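Local coordinates for general stress protein 26 (Bacillus anthracis, PDB 3EC6) that is of unknown cellular function but binds flavin-adenine dinucleotide and probably acts as a flavoprotein related to pyridoxamine 5'-phosphate oxidase, at residues T17-T22 with P28-M33; V62-G67 with I116-D121. All coordinates share one frame; numbering follows the deposited sequence. Where two conformers were deposited one is given.

Contact 1: residues T17-T22 with P28-M33; sequences TGVLST and PHSAFM. With FAD (flavin-adenine dinucleotide), chain B.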
# COMPACT_ATOMS: atom_id res chain seq x y z
N THR A 17 0.59 11.69 -3.84
CA THR A 17 1.01 10.26 -3.98
C THR A 17 0.48 9.42 -2.84
O THR A 17 0.70 9.75 -1.69
CB THR A 17 2.54 10.04 -4.13
OG1 THR A 17 3.03 10.80 -5.25
CG2 THR A 17 2.81 8.56 -4.35
N GLY A 18 -0.23 8.35 -3.17
CA GLY A 18 -0.76 7.42 -2.19
C GLY A 18 -0.55 6.00 -2.70
O GLY A 18 0.19 5.77 -3.68
N VAL A 19 -1.25 5.05 -2.08
CA VAL A 19 -1.16 3.65 -2.47
C VAL A 19 -2.53 3.16 -2.86
O VAL A 19 -3.47 3.35 -2.09
CB VAL A 19 -0.67 2.80 -1.29
CG1 VAL A 19 -0.59 1.36 -1.69
CG2 VAL A 19 0.74 3.32 -0.81
N LEU A 20 -2.65 2.56 -4.05
CA LEU A 20 -3.90 1.94 -4.49
C LEU A 20 -3.73 0.44 -4.42
O LEU A 20 -2.84 -0.12 -5.10
CB LEU A 20 -4.15 2.34 -5.96
CG LEU A 20 -5.37 1.69 -6.63
CD1 LEU A 20 -6.70 2.04 -5.90
CD2 LEU A 20 -5.50 2.11 -8.14
N SER A 21 -4.56 -0.21 -3.61
CA SER A 21 -4.48 -1.68 -3.50
C SER A 21 -5.73 -2.30 -4.13
O SER A 21 -6.85 -1.81 -4.02
CB SER A 21 -4.46 -2.06 -2.03
OG SER A 21 -3.35 -1.39 -1.42
N THR A 22 -5.51 -3.42 -4.81
CA THR A 22 -6.54 -4.19 -5.49
C THR A 22 -6.31 -5.66 -5.19
O THR A 22 -5.33 -6.03 -4.50
CB THR A 22 -6.41 -4.01 -7.04
OG1 THR A 22 -5.02 -4.24 -7.41
CG2 THR A 22 -6.82 -2.59 -7.47
N PRO A 28 -3.33 -9.91 -2.86
CA PRO A 28 -3.33 -8.45 -2.84
C PRO A 28 -2.21 -7.88 -3.72
O PRO A 28 -1.14 -8.48 -3.90
CB PRO A 28 -3.05 -8.12 -1.36
CG PRO A 28 -2.12 -9.28 -0.92
CD PRO A 28 -2.55 -10.53 -1.77
N HIS A 29 -2.48 -6.71 -4.28
CA HIS A 29 -1.47 -5.97 -5.04
C HIS A 29 -1.61 -4.51 -4.71
O HIS A 29 -2.72 -3.97 -4.72
CB HIS A 29 -1.69 -6.13 -6.53
CG HIS A 29 -0.67 -5.38 -7.33
ND1 HIS A 29 -0.85 -4.06 -7.72
CD2 HIS A 29 0.56 -5.75 -7.78
CE1 HIS A 29 0.22 -3.67 -8.41
NE2 HIS A 29 1.08 -4.68 -8.46
N SER A 30 -0.49 -3.84 -4.54
CA SER A 30 -0.50 -2.42 -4.21
C SER A 30 0.47 -1.68 -5.12
O SER A 30 1.53 -2.17 -5.42
CB SER A 30 -0.07 -2.18 -2.78
OG SER A 30 -1.06 -2.67 -1.89
N ALA A 31 0.12 -0.45 -5.48
CA ALA A 31 0.97 0.37 -6.33
C ALA A 31 0.90 1.81 -5.83
O ALA A 31 -0.16 2.28 -5.40
CB ALA A 31 0.51 0.30 -7.79
N PHE A 32 2.02 2.52 -5.91
CA PHE A 32 1.99 3.97 -5.73
C PHE A 32 1.27 4.60 -6.91
O PHE A 32 1.51 4.22 -8.06
CB PHE A 32 3.44 4.54 -5.60
CG PHE A 32 4.17 3.99 -4.41
CD1 PHE A 32 3.79 4.37 -3.13
CD2 PHE A 32 5.22 3.06 -4.57
CE1 PHE A 32 4.43 3.86 -2.01
CE2 PHE A 32 5.88 2.55 -3.44
CZ PHE A 32 5.49 2.96 -2.18
N MSE A 33 0.44 5.59 -6.64
CA MSE A 33 -0.35 6.29 -7.68
C MSE A 33 -0.56 7.73 -7.20
O MSE A 33 -0.63 7.99 -5.97
CB MSE A 33 -1.72 5.64 -7.98
CG MSE A 33 -1.63 4.15 -8.29
SE MSE A 33 -0.83 3.79 -9.99
CE MSE A 33 -2.37 3.47 -11.05
PA FAD B . 1.55 -2.88 -14.78
O1A FAD B . 0.28 -3.19 -15.57
O2A FAD B . 2.57 -2.08 -15.57
O5B FAD B . 2.36 -4.24 -14.37
C5B FAD B . 3.43 -4.09 -13.47
C4B FAD B . 3.05 -4.97 -12.30
O4B FAD B . 3.19 -6.34 -12.71
C3B FAD B . 3.97 -4.70 -11.12
O3B FAD B . 3.34 -3.88 -10.14
C2B FAD B . 4.37 -6.11 -10.68
O2B FAD B . 3.51 -6.57 -9.65
C1B FAD B . 4.17 -6.98 -11.91
N9A FAD B . 5.42 -7.10 -12.70
C8A FAD B . 6.45 -6.19 -12.74
N7A FAD B . 7.42 -6.65 -13.56
C5A FAD B . 7.04 -7.84 -14.06
C6A FAD B . 7.68 -8.71 -14.93
N6A FAD B . 8.99 -8.54 -15.17
N1A FAD B . 7.04 -9.90 -15.26
C2A FAD B . 5.79 -10.19 -14.73
N3A FAD B . 5.16 -9.31 -13.86
C4A FAD B . 5.78 -8.15 -13.53
N1 FAD B . 1.39 4.90 -12.66
C2 FAD B . 0.24 5.40 -13.24
O2 FAD B . -0.17 4.77 -14.22
N3 FAD B . -0.41 6.49 -12.72
C4 FAD B . 0.10 7.15 -11.62
O4 FAD B . -0.51 8.15 -11.15
C4X FAD B . 1.30 6.70 -11.05
N5 FAD B . 1.82 7.37 -9.95
C5X FAD B . 3.02 6.92 -9.41
C6 FAD B . 3.53 7.63 -8.31
C7 FAD B . 4.71 7.15 -7.74
C7M FAD B . 5.28 7.92 -6.57
C8 FAD B . 5.36 6.01 -8.25
C8M FAD B . 6.64 5.45 -7.63
C9 FAD B . 4.81 5.28 -9.31
C9A FAD B . 3.62 5.75 -9.91
N10 FAD B . 3.07 5.06 -10.98
C10 FAD B . 1.91 5.56 -11.57
C1' FAD B . 3.59 3.75 -11.49
C2' FAD B . 2.86 2.53 -10.91
O2' FAD B . 2.97 2.49 -9.48
C3' FAD B . 3.55 1.28 -11.46
O3' FAD B . 3.49 1.37 -12.89
C4' FAD B . 2.86 0.00 -10.98
O4' FAD B . 3.67 -1.19 -11.27
C5' FAD B . 1.49 -0.15 -11.65
O5' FAD B . 0.90 -1.38 -11.23
P FAD B . 0.14 -2.19 -12.40
O1P FAD B . -0.20 -3.60 -11.94
O2P FAD B . -0.97 -1.39 -13.03
O3P FAD B . 1.40 -2.19 -13.39
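Phe32 and Val19 stand side by side on one face of a two-stranded antiparallel ladder, pointing the same way, with Val19 CG2 3.9 Å from Phe32 CE1. Val19 CG1 turns instead to Ser30 CB. On this same face Ser21 and Ser30 form a non-hydrogen-bonded pair, and their small side chains let the hydroxyls meet, OG to OG, at 2.7 Å. Each OG is also bonded to the partner serine of the second subunit, so four hydroxyls gather at the dimer interface. Backbone bonds hold the register in pairs; that from Leu20 N to Ala31 O, for instance, is 2.8 Å long.

On the other face His29, Ala31 and Met33 meet the flavin-adenine dinucleotide. The His29 ring swings off the ladder because CG lies anti to the backbone N (chi1 180°), and NE2 donates in the plane of the ring to FAD O3B at 2.9 Å; a weak bond joins NE2 and O2B. ND1 is bonded to Lys52, which also reaches Leu20 O and Thr22 OG1; the latter is bonded to Asp55 OD2 as well. The selenomethionine Met33 rests its CG on Leu20 CB (3.9 Å), then bends at chi2 and chi3 to bring SE within 3.6 Å of flavin C10; a long, flexible, unbranched chain suits that fit. Ala31 brings its single methyl to the ribityl chain, CB 3.7 Å from O2', while Phe32 O accepts the bond from that hydroxyl at 2.7 Å.

The ladder is the hairpin of strands 17-24 and 27-38 in the barrel of this FMN-binding clan. Strand 61-66 pairs with the other edge of 17-24, and strand 41-47 with 27-38; Leu20 packs on Ile116 and Ile118 of strand 113-126, and helix 51-58 lies against Thr22 and Ala31.

Contact 2: residues V62-G67 with I116-D121; sequences VHVLLG and IKINPD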
# COMPACT_ATOMS: atom_id res chain seq x y z
N VAL A 62 -11.54 -1.76 -3.82
CA VAL A 62 -10.16 -1.22 -3.73
C VAL A 62 -9.96 -0.56 -2.40
O VAL A 62 -10.89 -0.28 -1.66
CB VAL A 62 -9.87 -0.18 -4.85
CG1 VAL A 62 -10.04 -0.85 -6.22
CG2 VAL A 62 -10.74 1.08 -4.72
N HIS A 63 -8.70 -0.34 -2.06
CA HIS A 63 -8.34 0.27 -0.78
C HIS A 63 -7.28 1.33 -1.10
O HIS A 63 -6.42 1.11 -1.95
CB HIS A 63 -7.77 -0.82 0.13
CG HIS A 63 -7.42 -0.34 1.49
ND1 HIS A 63 -6.19 0.25 1.76
CD2 HIS A 63 -8.13 -0.28 2.63
CE1 HIS A 63 -6.15 0.59 3.03
NE2 HIS A 63 -7.31 0.29 3.59
N VAL A 64 -7.38 2.49 -0.48
CA VAL A 64 -6.42 3.60 -0.67
C VAL A 64 -5.84 4.02 0.66
O VAL A 64 -6.56 4.17 1.61
CB VAL A 64 -7.14 4.80 -1.34
CG1 VAL A 64 -6.22 6.02 -1.41
CG2 VAL A 64 -7.63 4.44 -2.72
N LEU A 65 -4.52 4.21 0.68
CA LEU A 65 -3.81 4.88 1.78
C LEU A 65 -3.30 6.18 1.20
O LEU A 65 -2.65 6.20 0.14
CB LEU A 65 -2.60 4.08 2.32
CG LEU A 65 -2.95 2.74 2.91
CD1 LEU A 65 -1.64 2.03 3.22
CD2 LEU A 65 -3.66 3.02 4.24
N LEU A 66 -3.61 7.30 1.86
CA LEU A 66 -3.22 8.63 1.28
C LEU A 66 -2.95 9.64 2.38
O LEU A 66 -3.69 9.73 3.34
CB LEU A 66 -4.34 9.16 0.37
CG LEU A 66 -4.15 10.51 -0.34
CD1 LEU A 66 -3.06 10.37 -1.41
CD2 LEU A 66 -5.46 10.90 -1.00
N GLY A 67 -1.86 10.40 2.22
CA GLY A 67 -1.62 11.57 3.09
C GLY A 67 -0.29 11.60 3.78
O GLY A 67 0.16 12.66 4.27
N ILE A 116 -9.17 5.83 -13.17
CA ILE A 116 -9.85 4.94 -12.23
C ILE A 116 -10.60 5.83 -11.23
O ILE A 116 -10.01 6.71 -10.61
CB ILE A 116 -8.84 4.12 -11.49
CG1 ILE A 116 -8.07 3.24 -12.45
CG2 ILE A 116 -9.57 3.31 -10.43
CD1 ILE A 116 -6.90 2.48 -11.76
N LYS A 117 -11.92 5.63 -11.13
CA LYS A 117 -12.80 6.41 -10.29
C LYS A 117 -13.07 5.59 -9.05
O LYS A 117 -13.48 4.43 -9.13
CB LYS A 117 -14.13 6.67 -11.03
CG LYS A 117 -15.17 7.29 -10.12
CD LYS A 117 -16.39 7.68 -10.93
CE LYS A 117 -17.51 8.20 -10.06
NZ LYS A 117 -18.73 8.47 -10.88
N ILE A 118 -12.84 6.14 -7.87
CA ILE A 118 -13.02 5.35 -6.63
C ILE A 118 -14.14 6.02 -5.84
O ILE A 118 -14.01 7.17 -5.37
CB ILE A 118 -11.73 5.34 -5.79
CG1 ILE A 118 -10.66 4.60 -6.54
CG2 ILE A 118 -11.98 4.58 -4.45
CD1 ILE A 118 -9.30 4.95 -6.11
N ASN A 119 -15.26 5.31 -5.74
CA ASN A 119 -16.44 5.81 -5.02
C ASN A 119 -16.34 5.33 -3.60
O ASN A 119 -16.46 4.14 -3.36
CB ASN A 119 -17.74 5.29 -5.62
CG ASN A 119 -18.16 6.10 -6.81
OD1 ASN A 119 -17.95 5.70 -7.94
ND2 ASN A 119 -18.73 7.27 -6.55
N PRO A 120 -16.06 6.23 -2.65
CA PRO A 120 -15.77 5.74 -1.32
C PRO A 120 -17.06 5.27 -0.60
O PRO A 120 -18.12 5.89 -0.73
CB PRO A 120 -15.22 6.98 -0.58
CG PRO A 120 -16.02 8.14 -1.27
CD PRO A 120 -16.03 7.71 -2.72
N ASP A 121 -16.91 4.17 0.14
CA ASP A 121 -17.97 3.80 1.08
C ASP A 121 -17.57 4.25 2.45
O ASP A 121 -18.45 4.70 3.22
CB ASP A 121 -18.19 2.27 1.08
CG ASP A 121 -18.87 1.81 -0.22
OD1 ASP A 121 -19.82 2.45 -0.64
OD2 ASP A 121 -18.38 0.85 -0.90
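Ile118 meets Val62 and Val64 through methyl and methylene groups alone, across a gap too wide for backbone pairing: the closest CA atoms, those of Val62 and Ile118, are 7.7 Å apart. From Ile118 CB the side chain splits into two branches, both used. The short branch, CG2, lies anti to the backbone N and touches Val62 CG2 at 3.7 Å. The longer branch starts with CG1, set beside the backbone N (chi1 -66°), and passes the same Val62 methyl at 4.0 Å. At its tip CD1 has gone beyond Val62 and reaches Val64 CG2, 3.8 Å away. One isoleucine thus straddles two valines of a single strand, its forked shape allowing one branch to bear on the first while the other extends to the second. Both pairs cross obliquely.

Strands 61-66 and 113-126 are not paired with each other; strand 77-87 runs between them and bonds to both. They belong to the closed antiparallel barrel characteristic of the FMN-binding split-barrel clan, and their meeting is packing inside the barrel. Val62 and Val64 face inward, being two residues apart on an extended strand, whereas His63 between them faces out, where NE2 is bonded to Glu79 and the ring meets that of His29 of the second subunit.

Branched, wholly apolar residues fit such a place, since they fill the core without burying a polar group and are at ease in extended backbone. With Val62 chi1 at -60°, CG1 lies beside the backbone N and CG2 takes the position between N and carbonyl carbon, from which it touches Ile118. Leu20 of strand 17-24 touches all three residues, and Ile56 of helix 51-58 packs against Val62.

From the N terminus, helix 4-13 leads into strand 17-24, and contact 1 closes almost at once: five residues separate its segments, three of them still strand, with a short turn at 25-26. The chain then runs through strand 41-47 and helix 51-58 before contact 2 opens at 62-67; its second segment comes only after 48 further residues. The two are therefore in series, neither nested nor crossed. They nevertheless join in space: strand 61-66 pairs with strand 17-24, with Ser21 N 2.8 Å from His63 O in a probable hydrogen bond. Contact 1 ties the flavin site and the dimer face to the barrel wall; contact 2 joins, through the core, two wall strands that flank 77-87.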